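Local coordinates for protein WYL1 (Ruminococcus sp., PDB 6OAW) that is a WYL-domain accessory protein of the Type VI-D CRISPR-Cas system, in which it probably modulates the activity of the effector, at residues S31-I36 with V131-S136; S61-A66 with R139-T144; A89-Q94 with S116-K121; E96-S101 with I109-L114; S310-T315 with I351-Y356. All coordinates share one frame; numbering follows the deposited sequence.

Interaction 1 (S31-I36 with V131-S136)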
# COMPACT_ATOMS: atom_id res chain seq x y z
N SER B 31 1.82 14.25 -0.91
CA SER B 31 1.19 12.91 -0.74
C SER B 31 1.01 12.62 0.75
O SER B 31 -0.09 12.25 1.15
CB SER B 31 1.90 11.83 -1.50
OG SER B 31 3.22 11.61 -1.04
N ALA B 32 2.02 12.89 1.57
CA ALA B 32 1.93 12.74 3.05
C ALA B 32 0.88 13.69 3.64
O ALA B 32 0.08 13.25 4.51
CB ALA B 32 3.27 12.95 3.68
N TYR B 33 0.86 14.94 3.20
CA TYR B 33 -0.13 15.93 3.69
C TYR B 33 -1.55 15.41 3.43
O TYR B 33 -2.39 15.52 4.31
CB TYR B 33 0.03 17.28 3.00
CG TYR B 33 -0.95 18.33 3.44
CD1 TYR B 33 -0.88 18.92 4.69
CD2 TYR B 33 -1.98 18.73 2.60
CE1 TYR B 33 -1.76 19.91 5.09
CE2 TYR B 33 -2.87 19.73 2.97
CZ TYR B 33 -2.75 20.32 4.22
OH TYR B 33 -3.63 21.29 4.61
N SER B 34 -1.81 14.92 2.23
CA SER B 34 -3.17 14.52 1.80
C SER B 34 -3.58 13.24 2.56
O SER B 34 -4.75 13.12 2.91
CB SER B 34 -3.22 14.38 0.32
OG SER B 34 -2.56 13.20 -0.01
N VAL B 35 -2.65 12.33 2.85
CA VAL B 35 -2.95 11.16 3.74
C VAL B 35 -3.35 11.64 5.14
O VAL B 35 -4.36 11.16 5.68
CB VAL B 35 -1.79 10.14 3.80
CG1 VAL B 35 -2.05 9.07 4.86
CG2 VAL B 35 -1.56 9.48 2.45
N ILE B 36 -2.63 12.60 5.71
CA ILE B 36 -2.90 13.11 7.09
C ILE B 36 -4.25 13.85 7.15
O ILE B 36 -5.00 13.57 8.07
CB ILE B 36 -1.71 13.96 7.56
CG1 ILE B 36 -0.49 13.07 7.80
CG2 ILE B 36 -2.05 14.79 8.78
CD1 ILE B 36 0.79 13.85 7.86
N VAL B 131 4.34 21.10 1.27
CA VAL B 131 3.25 21.79 2.02
C VAL B 131 3.81 22.13 3.40
O VAL B 131 4.22 21.21 4.11
CB VAL B 131 1.98 20.93 2.15
CG1 VAL B 131 0.84 21.74 2.76
CG2 VAL B 131 1.57 20.30 0.82
N ARG B 132 3.77 23.41 3.73
CA ARG B 132 4.13 24.01 5.03
C ARG B 132 3.08 23.61 6.07
O ARG B 132 1.99 24.17 5.98
CB ARG B 132 4.10 25.53 4.80
CG ARG B 132 4.84 26.35 5.85
CD ARG B 132 4.42 27.80 5.87
NE ARG B 132 4.89 28.38 7.11
CZ ARG B 132 4.71 29.65 7.48
NH1 ARG B 132 5.18 30.06 8.65
NH2 ARG B 132 4.07 30.49 6.69
N VAL B 133 3.35 22.68 6.97
CA VAL B 133 2.36 22.30 8.02
C VAL B 133 2.83 22.87 9.36
O VAL B 133 4.00 22.64 9.75
CB VAL B 133 2.13 20.78 8.08
CG1 VAL B 133 1.06 20.42 9.10
CG2 VAL B 133 1.77 20.25 6.71
N ARG B 134 1.95 23.63 10.00
CA ARG B 134 2.28 24.46 11.19
C ARG B 134 1.86 23.64 12.40
O ARG B 134 0.64 23.55 12.68
CB ARG B 134 1.59 25.83 11.14
CG ARG B 134 2.37 26.90 10.38
N LEU B 135 2.83 23.07 13.10
CA LEU B 135 2.58 22.33 14.35
C LEU B 135 2.84 23.26 15.53
O LEU B 135 3.99 23.67 15.72
CB LEU B 135 3.49 21.12 14.38
CG LEU B 135 3.54 20.38 15.71
CD1 LEU B 135 2.16 19.85 16.10
CD2 LEU B 135 4.57 19.26 15.64
N SER B 136 1.80 23.56 16.30
CA SER B 136 1.91 24.21 17.64
C SER B 136 2.40 23.16 18.64
O SER B 136 1.74 22.13 18.76
CB SER B 136 0.59 24.83 18.02
OG SER B 136 0.58 25.21 19.39
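A CH-pi contact between Tyr33 and Val131, extended by Val133, packs the first turns of helix 30-44 against strand 131-136 in the N-terminal part of the chain. The methyl Val131 CG1 sits over the middle of one face of the Tyr33 ring, 3.8 Å from the ring centroid and only 9° off its normal. Val133, two residues further along the strand and so on the same side of it, brings CG2 to within 3.6 Å of Tyr33 CD1, arriving obliquely to the ring. Tyr33 can meet both because its CG lies opposite the backbone N (chi1 179°), a torsion that swings the ring out from the helix to the strand. A tyrosine suits this partly exposed border, since its broad apolar ring can take one valine over a face and touch a second obliquely; the compact, beta-branched valines in turn fit an extended strand. Away from the ring, the carbonyl oxygen of Ser31 takes two donors from the same face of its plane: Val35 N, in the regular helical bond, and the side chain of Ser34, whose OG stands 2.9 Å from Ser31 O. The strand is paired antiparallel with strand 23-28, where Leu28 packs on Val133. Leu59 of helix 55-71 also meets Val133, while Ile36, one turn on from Tyr33, turns to Tyr169 and Tyr172 of helix 161-172.

Interaction 2 (S61-A66 with R139-T144)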
# COMPACT_ATOMS: atom_id res chain seq x y z
N SER B 61 -0.91 13.39 18.58
CA SER B 61 -1.39 12.01 18.85
C SER B 61 -0.52 11.02 18.09
O SER B 61 -0.15 9.98 18.66
CB SER B 61 -2.83 11.82 18.45
OG SER B 61 -3.66 12.61 19.26
N ILE B 62 -0.25 11.29 16.81
CA ILE B 62 0.56 10.39 15.95
C ILE B 62 1.95 10.28 16.59
O ILE B 62 2.40 9.15 16.83
CB ILE B 62 0.63 10.89 14.51
CG1 ILE B 62 -0.74 10.84 13.83
CG2 ILE B 62 1.67 10.11 13.72
CD1 ILE B 62 -0.77 11.50 12.48
N PHE B 63 2.57 11.43 16.85
CA PHE B 63 3.90 11.51 17.48
C PHE B 63 3.88 10.73 18.79
O PHE B 63 4.76 9.90 18.94
CB PHE B 63 4.38 12.94 17.67
CG PHE B 63 5.78 12.99 18.20
CD1 PHE B 63 6.01 12.85 19.55
CD2 PHE B 63 6.85 13.09 17.33
CE1 PHE B 63 7.31 12.80 20.03
CE2 PHE B 63 8.15 13.07 17.81
CZ PHE B 63 8.37 12.93 19.16
N ASP B 64 2.89 10.94 19.67
CA ASP B 64 2.87 10.37 21.04
C ASP B 64 2.78 8.84 20.94
O ASP B 64 3.56 8.13 21.64
CB ASP B 64 1.72 10.92 21.89
CG ASP B 64 1.95 12.34 22.38
OD1 ASP B 64 3.09 12.83 22.24
OD2 ASP B 64 0.99 12.96 22.87
N SER B 65 1.89 8.35 20.09
CA SER B 65 1.71 6.90 19.89
C SER B 65 3.00 6.26 19.36
O SER B 65 3.43 5.25 19.93
CB SER B 65 0.54 6.66 19.01
OG SER B 65 -0.62 7.08 19.70
N ALA B 66 3.55 6.79 18.28
CA ALA B 66 4.73 6.21 17.61
C ALA B 66 5.91 6.24 18.59
O ALA B 66 6.66 5.26 18.63
CB ALA B 66 5.05 6.98 16.35
N ARG B 139 2.99 21.94 25.83
CA ARG B 139 3.99 21.82 26.91
C ARG B 139 4.51 20.37 27.00
O ARG B 139 5.72 20.22 27.14
CB ARG B 139 3.41 22.29 28.24
CG ARG B 139 4.46 22.73 29.25
CD ARG B 139 3.78 23.21 30.52
NE ARG B 139 3.16 22.10 31.21
CZ ARG B 139 2.39 22.20 32.29
NH1 ARG B 139 2.15 23.38 32.83
NH2 ARG B 139 1.89 21.10 32.82
N ASP B 140 3.63 19.37 26.94
CA ASP B 140 4.03 17.93 27.07
C ASP B 140 4.97 17.55 25.93
O ASP B 140 6.00 16.92 26.22
CB ASP B 140 2.83 16.98 27.15
CG ASP B 140 2.11 17.05 28.48
OD1 ASP B 140 2.69 17.60 29.43
OD2 ASP B 140 0.96 16.61 28.56
N LEU B 141 4.66 17.96 24.69
CA LEU B 141 5.53 17.66 23.52
C LEU B 141 6.84 18.44 23.67
O LEU B 141 7.89 17.88 23.34
CB LEU B 141 4.84 17.99 22.19
CG LEU B 141 5.67 17.61 20.96
CD1 LEU B 141 6.03 16.13 20.93
CD2 LEU B 141 4.95 17.97 19.67
N TYR B 142 6.80 19.68 24.15
CA TYR B 142 8.04 20.48 24.32
C TYR B 142 9.00 19.72 25.23
O TYR B 142 10.19 19.62 24.88
CB TYR B 142 7.79 21.89 24.86
CG TYR B 142 9.05 22.72 24.81
CD1 TYR B 142 9.99 22.64 25.83
CD2 TYR B 142 9.37 23.47 23.69
CE1 TYR B 142 11.18 23.34 25.76
CE2 TYR B 142 10.56 24.16 23.60
CZ TYR B 142 11.47 24.10 24.64
OH TYR B 142 12.65 24.77 24.55
N ASP B 143 8.49 19.22 26.36
CA ASP B 143 9.30 18.54 27.41
C ASP B 143 9.83 17.20 26.86
O ASP B 143 10.95 16.86 27.22
CB ASP B 143 8.52 18.43 28.73
CG ASP B 143 8.33 19.77 29.41
OD1 ASP B 143 9.11 20.71 29.10
OD2 ASP B 143 7.41 19.89 30.22
N THR B 144 9.09 16.51 25.99
CA THR B 144 9.59 15.28 25.30
C THR B 144 10.73 15.67 24.34
O THR B 144 11.78 15.03 24.38
CB THR B 144 8.47 14.52 24.59
OG1 THR B 144 7.52 14.10 25.56
CG2 THR B 144 8.96 13.31 23.83
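Asp140 O is gripped twice by Thr144, the residue whose methyl group meets Phe63 across the contact: Thr144 N gives the usual helical bond at 3.1 Å, and Thr144 OG1 adds a longer one at 3.3 Å to Asp140 O from the opposite face of the carbonyl plane. With OG1 folded back in this way (chi1 -62°), the other branch, CG2, lies opposite the backbone N and faces helix 55-71. A threonine thus serves both needs, satisfying its hydroxyl within its own helix while offering a methyl to Phe63. That methyl comes to the edge of the Phe63 ring, near its plane, with Thr144 CG2 4.2 Å from Phe63 CE1. Leu141 makes the tighter contact. Its CD1 comes obliquely to the ring, 3.6 Å from Phe63 CD1 and almost as near CE1, so the two helices are joined by one aromatic ring set against two aliphatic branches. Toward the surface the character changes: Asp64 and Asp140 are exposed, their OD2 atoms 6.8 Å apart, a spacing at which any repulsion between them is probably weak. Deeper in, the Phe63 ring meets Phe90 edge-to-face and packs on Leu165 and Tyr169 of helix 161-172. Leu141 also touches Thr60, and Thr144 Tyr67, so the short helix 139-145 rests along the flank of helix 55-71.

Interaction 3 (A89-Q94 with S116-K121)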
# COMPACT_ATOMS: atom_id res chain seq x y z
N ALA B 89 11.23 6.21 11.42
CA ALA B 89 11.72 7.55 11.85
C ALA B 89 12.17 7.52 13.31
O ALA B 89 13.02 8.37 13.67
CB ALA B 89 10.68 8.61 11.64
N PHE B 90 11.59 6.64 14.12
CA PHE B 90 12.03 6.42 15.52
C PHE B 90 13.16 5.38 15.52
O PHE B 90 13.11 4.41 14.76
CB PHE B 90 10.84 6.07 16.42
CG PHE B 90 9.98 7.27 16.73
CD1 PHE B 90 10.34 8.18 17.72
CD2 PHE B 90 8.85 7.54 15.95
CE1 PHE B 90 9.55 9.29 17.98
CE2 PHE B 90 8.08 8.66 16.21
CZ PHE B 90 8.41 9.52 17.22
N VAL B 91 14.15 5.60 16.37
CA VAL B 91 15.50 4.97 16.24
C VAL B 91 15.78 4.11 17.48
O VAL B 91 16.36 3.05 17.30
CB VAL B 91 16.61 6.00 15.99
CG1 VAL B 91 17.90 5.31 15.58
CG2 VAL B 91 16.24 7.03 14.92
N GLU B 92 15.36 4.53 18.68
CA GLU B 92 15.54 3.74 19.93
C GLU B 92 15.21 2.25 19.70
O GLU B 92 16.05 1.40 20.02
CB GLU B 92 14.69 4.34 21.04
CG GLU B 92 14.74 3.55 22.33
CD GLU B 92 15.69 4.07 23.36
OE1 GLU B 92 16.80 3.48 23.50
OE2 GLU B 92 15.31 5.07 24.02
N TRP B 93 14.04 1.93 19.17
CA TRP B 93 13.64 0.51 18.99
C TRP B 93 14.63 -0.18 18.07
O TRP B 93 14.84 -1.40 18.24
CB TRP B 93 12.19 0.35 18.51
CG TRP B 93 11.94 0.73 17.09
CD1 TRP B 93 11.53 1.95 16.64
CD2 TRP B 93 11.97 -0.13 15.94
NE1 TRP B 93 11.37 1.93 15.28
CE2 TRP B 93 11.61 0.66 14.83
CE3 TRP B 93 12.24 -1.49 15.73
CZ2 TRP B 93 11.54 0.14 13.53
CZ3 TRP B 93 12.19 -2.01 14.45
CH2 TRP B 93 11.85 -1.20 13.36
N GLN B 94 15.17 0.54 17.08
CA GLN B 94 16.02 -0.08 16.03
C GLN B 94 17.38 -0.38 16.66
O GLN B 94 17.95 -1.39 16.28
CB GLN B 94 16.16 0.79 14.79
CG GLN B 94 14.83 1.05 14.14
CD GLN B 94 14.96 1.78 12.84
OE1 GLN B 94 15.54 1.25 11.89
NE2 GLN B 94 14.36 2.96 12.77
N SER B 116 24.38 5.82 10.65
CA SER B 116 24.86 6.37 9.36
C SER B 116 23.86 6.12 8.23
O SER B 116 23.74 6.99 7.38
CB SER B 116 26.22 5.85 8.98
OG SER B 116 26.45 6.07 7.60
N LYS B 117 23.21 4.95 8.18
CA LYS B 117 22.30 4.59 7.06
C LYS B 117 20.96 5.31 7.26
O LYS B 117 20.35 5.73 6.24
CB LYS B 117 22.21 3.06 6.94
CG LYS B 117 20.99 2.47 6.26
CD LYS B 117 21.17 0.98 5.86
N LEU B 118 20.51 5.48 8.50
CA LEU B 118 19.27 6.25 8.79
C LEU B 118 19.52 7.75 8.52
O LEU B 118 18.66 8.38 7.92
CB LEU B 118 18.79 5.96 10.21
CG LEU B 118 18.26 4.54 10.45
CD1 LEU B 118 17.95 4.32 11.92
CD2 LEU B 118 17.04 4.24 9.58
N SER B 119 20.67 8.29 8.90
CA SER B 119 21.09 9.67 8.56
C SER B 119 21.03 9.89 7.05
O SER B 119 20.38 10.87 6.62
CB SER B 119 22.44 9.99 9.09
OG SER B 119 22.42 9.88 10.51
N ALA B 120 21.66 9.02 6.27
CA ALA B 120 21.73 9.16 4.79
C ALA B 120 20.32 9.10 4.20
O ALA B 120 20.08 9.86 3.26
CB ALA B 120 22.64 8.11 4.18
N LYS B 121 19.44 8.27 4.74
CA LYS B 121 18.07 8.05 4.20
C LYS B 121 17.17 9.28 4.39
O LYS B 121 16.49 9.65 3.40
CB LYS B 121 17.40 6.86 4.88
CG LYS B 121 16.05 6.47 4.29
CD LYS B 121 15.07 6.08 5.34
CE LYS B 121 13.86 5.40 4.77
NZ LYS B 121 13.01 4.83 5.83
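Leu118 plants one methyl, CD1, between Val91 and Gln94, and this small buried group makes up the tight part of the contact. Val91 and Leu118 reach toward each other tip to tip, CG1 of the valine standing 3.8 Å from CD1 of the leucine. The same Leu118 CD1 is 3.9 Å from both Gln94 OE1 and Gln94 NE2, so the methyl rests against the whole amide. A polar glutamine is tolerated here because its amide is held: Gln94 NE2 donates to Phe90 O at 2.8 Å, with a nearly straight N-H...O angle of 165° and the acceptor lying in the amide plane. That bond fixes the rotation of the group and pays for burying its nitrogen. The loose side belongs to Lys121, which is exposed and, though its CB is directed across, stays clear of the 89-94 segment and runs on to Asn88. Val91 N and Glu92 N both bond to Glu153 OE2, anchoring the turn, and Val156 from helix 151-156 packs on Val91 and Leu118 alike. The contact joins the two arms of a helical hairpin, a very short helix 92-96, with the turn leading into it, and the long helix 104-122.

Interaction 4 (E96-S101 with I109-L114)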
# COMPACT_ATOMS: atom_id res chain seq x y z
N GLU B 96 17.66 -1.08 20.07
CA GLU B 96 17.32 -2.16 21.03
C GLU B 96 17.05 -3.49 20.32
O GLU B 96 17.23 -4.53 20.96
CB GLU B 96 16.17 -1.68 21.91
CG GLU B 96 16.67 -0.65 22.93
CD GLU B 96 15.62 0.13 23.67
OE1 GLU B 96 14.43 0.00 23.31
OE2 GLU B 96 16.01 0.86 24.59
N GLU B 97 16.67 -3.47 19.05
CA GLU B 97 16.41 -4.69 18.25
C GLU B 97 17.72 -5.42 17.94
O GLU B 97 17.68 -6.59 17.64
CB GLU B 97 15.70 -4.29 16.95
CG GLU B 97 15.32 -5.45 16.07
CD GLU B 97 14.61 -5.03 14.80
OE1 GLU B 97 15.13 -4.18 14.07
OE2 GLU B 97 13.51 -5.56 14.54
N ILE B 98 18.87 -4.74 17.97
CA ILE B 98 20.17 -5.38 17.66
C ILE B 98 20.35 -6.64 18.55
O ILE B 98 20.17 -6.57 19.77
CB ILE B 98 21.32 -4.39 17.83
CG1 ILE B 98 21.18 -3.22 16.85
CG2 ILE B 98 22.68 -5.10 17.70
CD1 ILE B 98 22.16 -2.08 17.13
N ASP B 99 20.67 -7.76 17.93
CA ASP B 99 20.93 -9.05 18.61
C ASP B 99 21.65 -8.81 19.96
O ASP B 99 22.84 -8.42 20.01
CB ASP B 99 21.68 -9.96 17.64
CG ASP B 99 22.15 -11.27 18.23
OD1 ASP B 99 21.72 -11.54 19.38
OD2 ASP B 99 22.99 -11.94 17.58
N ASP B 100 20.92 -9.08 21.02
CA ASP B 100 21.35 -8.92 22.43
C ASP B 100 22.57 -9.80 22.74
O ASP B 100 23.31 -9.43 23.67
CB ASP B 100 20.15 -9.26 23.32
CG ASP B 100 20.35 -8.97 24.79
OD1 ASP B 100 21.23 -8.16 25.13
OD2 ASP B 100 19.59 -9.59 25.56
N SER B 101 22.76 -10.91 22.03
CA SER B 101 23.83 -11.91 22.32
C SER B 101 25.22 -11.43 21.85
O SER B 101 26.20 -12.08 22.21
CB SER B 101 23.48 -13.25 21.73
OG SER B 101 23.53 -13.21 20.30
N ILE B 109 29.67 -1.24 16.60
CA ILE B 109 29.87 -1.21 15.12
C ILE B 109 28.51 -1.28 14.42
O ILE B 109 28.32 -0.55 13.43
CB ILE B 109 30.86 -2.29 14.70
CG1 ILE B 109 32.27 -1.91 15.18
CG2 ILE B 109 30.81 -2.51 13.20
CD1 ILE B 109 33.21 -3.07 15.28
N ILE B 110 27.57 -2.07 14.92
CA ILE B 110 26.24 -2.20 14.27
C ILE B 110 25.50 -0.87 14.47
O ILE B 110 24.87 -0.39 13.51
CB ILE B 110 25.39 -3.36 14.82
CG1 ILE B 110 26.09 -4.71 14.80
CG2 ILE B 110 24.06 -3.38 14.07
CD1 ILE B 110 26.27 -5.28 13.44
N LYS B 111 25.50 -0.37 15.71
CA LYS B 111 24.89 0.94 16.08
C LYS B 111 25.37 2.04 15.12
O LYS B 111 24.51 2.70 14.55
CB LYS B 111 25.22 1.34 17.51
CG LYS B 111 24.37 0.71 18.61
CD LYS B 111 24.53 1.54 19.89
CE LYS B 111 24.27 0.77 21.17
NZ LYS B 111 24.77 1.56 22.32
N SER B 112 26.68 2.19 14.89
CA SER B 112 27.22 3.21 13.94
C SER B 112 26.72 2.93 12.52
O SER B 112 26.40 3.90 11.82
CB SER B 112 28.72 3.28 13.97
OG SER B 112 29.15 3.51 15.29
N TYR B 113 26.71 1.68 12.07
CA TYR B 113 26.20 1.31 10.73
C TYR B 113 24.75 1.77 10.59
O TYR B 113 24.40 2.28 9.51
CB TYR B 113 26.33 -0.20 10.46
CG TYR B 113 25.42 -0.72 9.37
CD1 TYR B 113 25.79 -0.63 8.03
CD2 TYR B 113 24.19 -1.29 9.64
CE1 TYR B 113 24.98 -1.10 7.00
CE2 TYR B 113 23.36 -1.75 8.63
CZ TYR B 113 23.76 -1.68 7.30
OH TYR B 113 22.93 -2.08 6.28
N LEU B 114 23.91 1.55 11.61
CA LEU B 114 22.47 1.94 11.58
C LEU B 114 22.32 3.47 11.59
O LEU B 114 21.49 4.02 10.83
CB LEU B 114 21.73 1.33 12.78
CG LEU B 114 21.30 -0.12 12.66
CD1 LEU B 114 20.77 -0.64 13.99
CD2 LEU B 114 20.22 -0.30 11.60
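Ile98 CD1 is the hub of the first shell, touching three residues of helix 104-122. It lies 3.7 Å from Leu114 CD1, 3.8 Å from Ile110 CG2 and 3.9 Å from Lys111 CG. Leucine and isoleucine meet tip to tip, whereas Ile98 and Ile110 slide past each other in opposite directions. Ile110 offers its short branch; its longer arm is bent (chi2 -71°) and ends away from the loop. The long arm of Ile98, by contrast, is extended (chi2 171°), which carries its terminal methyl into the groove between one helical turn and the next. Lys111 contributes only the aliphatic start of its chain, since its amino end forms a salt bridge with Glu108. All this closes the connection of a helical hairpin, where the chain leaves helix 92-96 and returns as helix 104-122. Directly after Ile98 the loop is shaped by an Asx turn: Ser101 N donates to Asp99 OD1 at 2.9 Å, from above the carboxylate plane. Ser101 OG also reaches Asp99 OD1, at 2.6 Å, on the syn side and from the same face. Further out, Asp100 O accepts from Lys107 NZ, and Tyr113 of the second subunit packs on Ile110 and Leu114.

Interaction 5 (S310-T315 with I351-Y356)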
# COMPACT_ATOMS: atom_id res chain seq x y z
N SER B 310 -27.79 -17.85 0.12
CA SER B 310 -27.97 -16.93 -1.02
C SER B 310 -27.87 -17.82 -2.25
O SER B 310 -26.90 -18.58 -2.32
CB SER B 310 -26.98 -15.78 -1.11
OG SER B 310 -27.08 -14.91 -0.01
N LYS B 311 -28.84 -17.72 -3.16
CA LYS B 311 -28.81 -18.42 -4.45
C LYS B 311 -28.29 -17.44 -5.50
O LYS B 311 -28.90 -16.34 -5.66
CB LYS B 311 -30.19 -18.98 -4.76
CG LYS B 311 -30.54 -20.21 -3.94
CD LYS B 311 -31.93 -20.72 -4.23
CE LYS B 311 -32.39 -21.77 -3.23
NZ LYS B 311 -33.46 -22.58 -3.83
N VAL B 312 -27.19 -17.80 -6.15
CA VAL B 312 -26.55 -16.96 -7.21
C VAL B 312 -26.35 -17.80 -8.46
O VAL B 312 -25.66 -18.80 -8.38
CB VAL B 312 -25.22 -16.35 -6.75
CG1 VAL B 312 -24.72 -15.35 -7.76
CG2 VAL B 312 -25.37 -15.69 -5.40
N TYR B 313 -26.93 -17.37 -9.58
CA TYR B 313 -26.68 -17.97 -10.92
C TYR B 313 -25.37 -17.39 -11.43
O TYR B 313 -25.28 -16.15 -11.55
CB TYR B 313 -27.82 -17.69 -11.89
CG TYR B 313 -27.63 -18.34 -13.23
CD1 TYR B 313 -28.05 -19.63 -13.45
CD2 TYR B 313 -27.03 -17.66 -14.28
CE1 TYR B 313 -27.86 -20.25 -14.67
CE2 TYR B 313 -26.86 -18.25 -15.52
CZ TYR B 313 -27.26 -19.56 -15.71
OH TYR B 313 -27.10 -20.16 -16.94
N LEU B 314 -24.38 -18.26 -11.67
CA LEU B 314 -23.09 -17.87 -12.30
C LEU B 314 -23.10 -18.39 -13.74
O LEU B 314 -23.48 -19.54 -13.94
CB LEU B 314 -21.92 -18.49 -11.54
CG LEU B 314 -21.83 -18.14 -10.07
CD1 LEU B 314 -20.62 -18.80 -9.46
CD2 LEU B 314 -21.74 -16.66 -9.86
N THR B 315 -22.74 -17.54 -14.70
CA THR B 315 -22.38 -17.99 -16.07
C THR B 315 -20.97 -18.55 -16.03
O THR B 315 -20.34 -18.51 -14.96
CB THR B 315 -22.46 -16.84 -17.08
OG1 THR B 315 -21.54 -15.88 -16.58
CG2 THR B 315 -23.85 -16.26 -17.25
N ILE B 351 -25.22 -10.31 3.19
CA ILE B 351 -24.68 -8.94 2.92
C ILE B 351 -23.34 -9.05 2.16
O ILE B 351 -23.15 -8.22 1.21
CB ILE B 351 -24.55 -8.08 4.19
CG1 ILE B 351 -24.12 -6.67 3.80
CG2 ILE B 351 -23.58 -8.70 5.18
CD1 ILE B 351 -24.24 -5.67 4.92
N GLN B 352 -22.50 -10.05 2.48
CA GLN B 352 -21.18 -10.25 1.83
C GLN B 352 -21.41 -10.77 0.42
O GLN B 352 -20.71 -10.33 -0.50
CB GLN B 352 -20.32 -11.22 2.63
CG GLN B 352 -18.95 -11.48 2.01
CD GLN B 352 -18.19 -12.49 2.85
OE1 GLN B 352 -18.60 -12.82 3.96
NE2 GLN B 352 -17.12 -13.01 2.29
N VAL B 353 -22.38 -11.67 0.23
CA VAL B 353 -22.74 -12.16 -1.14
C VAL B 353 -23.10 -10.94 -2.02
O VAL B 353 -22.59 -10.84 -3.14
CB VAL B 353 -23.89 -13.19 -1.08
CG1 VAL B 353 -24.16 -13.81 -2.44
CG2 VAL B 353 -23.57 -14.28 -0.09
N LYS B 354 -23.97 -10.08 -1.51
CA LYS B 354 -24.45 -8.86 -2.20
C LYS B 354 -23.26 -7.95 -2.55
O LYS B 354 -23.13 -7.50 -3.72
CB LYS B 354 -25.37 -8.13 -1.21
CG LYS B 354 -26.66 -7.55 -1.71
CD LYS B 354 -26.95 -6.21 -1.11
CE LYS B 354 -27.18 -6.22 0.39
NZ LYS B 354 -26.87 -4.90 0.97
N TYR B 355 -22.37 -7.67 -1.59
CA TYR B 355 -21.18 -6.81 -1.81
C TYR B 355 -20.25 -7.49 -2.82
O TYR B 355 -19.50 -6.79 -3.50
CB TYR B 355 -20.40 -6.47 -0.54
CG TYR B 355 -21.09 -5.58 0.46
CD1 TYR B 355 -22.19 -4.81 0.11
CD2 TYR B 355 -20.62 -5.48 1.75
CE1 TYR B 355 -22.79 -3.96 1.02
CE2 TYR B 355 -21.23 -4.66 2.68
CZ TYR B 355 -22.32 -3.89 2.31
OH TYR B 355 -22.89 -3.05 3.22
N TYR B 356 -20.32 -8.81 -3.00
CA TYR B 356 -19.44 -9.48 -3.98
C TYR B 356 -20.04 -9.47 -5.39
O TYR B 356 -19.31 -9.19 -6.37
CB TYR B 356 -19.16 -10.92 -3.59
CG TYR B 356 -18.12 -11.57 -4.45
CD1 TYR B 356 -16.79 -11.21 -4.34
CD2 TYR B 356 -18.47 -12.49 -5.42
CE1 TYR B 356 -15.83 -11.81 -5.13
CE2 TYR B 356 -17.51 -13.07 -6.24
CZ TYR B 356 -16.19 -12.74 -6.09
OH TYR B 356 -15.23 -13.33 -6.87
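Val353 stands between Ser310 and Val312 of strand 310-314, one methyl serving both and the other meeting the serine. Because Ser310 and Val312 are two residues apart, their CB atoms leave the same face of the strand, and both are directed to helix 350-357, while Lys311 between them is directed away from the helix and is exposed. Val353 has CG1 opposite its backbone N (chi1 -173°), which sets its two methyls side by side along the strand. Val353 CG1 comes 3.7 Å from Val312 CG2, the two valines sliding past each other in opposite directions rather than meeting end on. The same CG1 is also 3.7 Å from Ser310 CB, so it fills the notch between the two strand residues. Val353 CG2, beside it, lies nearer the hydroxyl, 3.6 Å from Ser310 OG. The contact across the segments is one of van der Waals packing without a hydrogen bond. Small side chains suit it: the CA atoms of Ser310 and Val353 are 7.1 Å apart, in keeping with two short side chains between them. Phe346 and Phe357 extend the apolar patch around Val312, and Pro350 and Pro369 lie on Ser310. Strand 310-314 is the middle of three, antiparallel to both 342-346 and 364-368, and helix 350-357 links those two outer strands across it; this is the split beta-alpha-beta motif, with the crossover helix packed on the central strand.

Overall arrangement
Interactions 1 to 4 lie in the N-terminal part of the chain, and interaction 5 in the C-terminal part, about 42 to 53 Å from them between centres. Interactions 2, 3 and 5 are buried; interactions 1 and 4 are partly buried, and interaction 4 in particular abuts the second subunit. Strand 23-28 followed by helices 30-44 and 55-71 is consistent with a ribbon-helix-helix unit, to which interactions 1 and 2 attach strand 131-136 and helix 139-145. Phe63 and Phe90 connect interactions 2 and 3, while helix 104-122 carries both 3 and 4. Aromatic rings dominate interactions 1 and 2, purely aliphatic contacts interaction 4, and polar groups enter interactions 3 and 5.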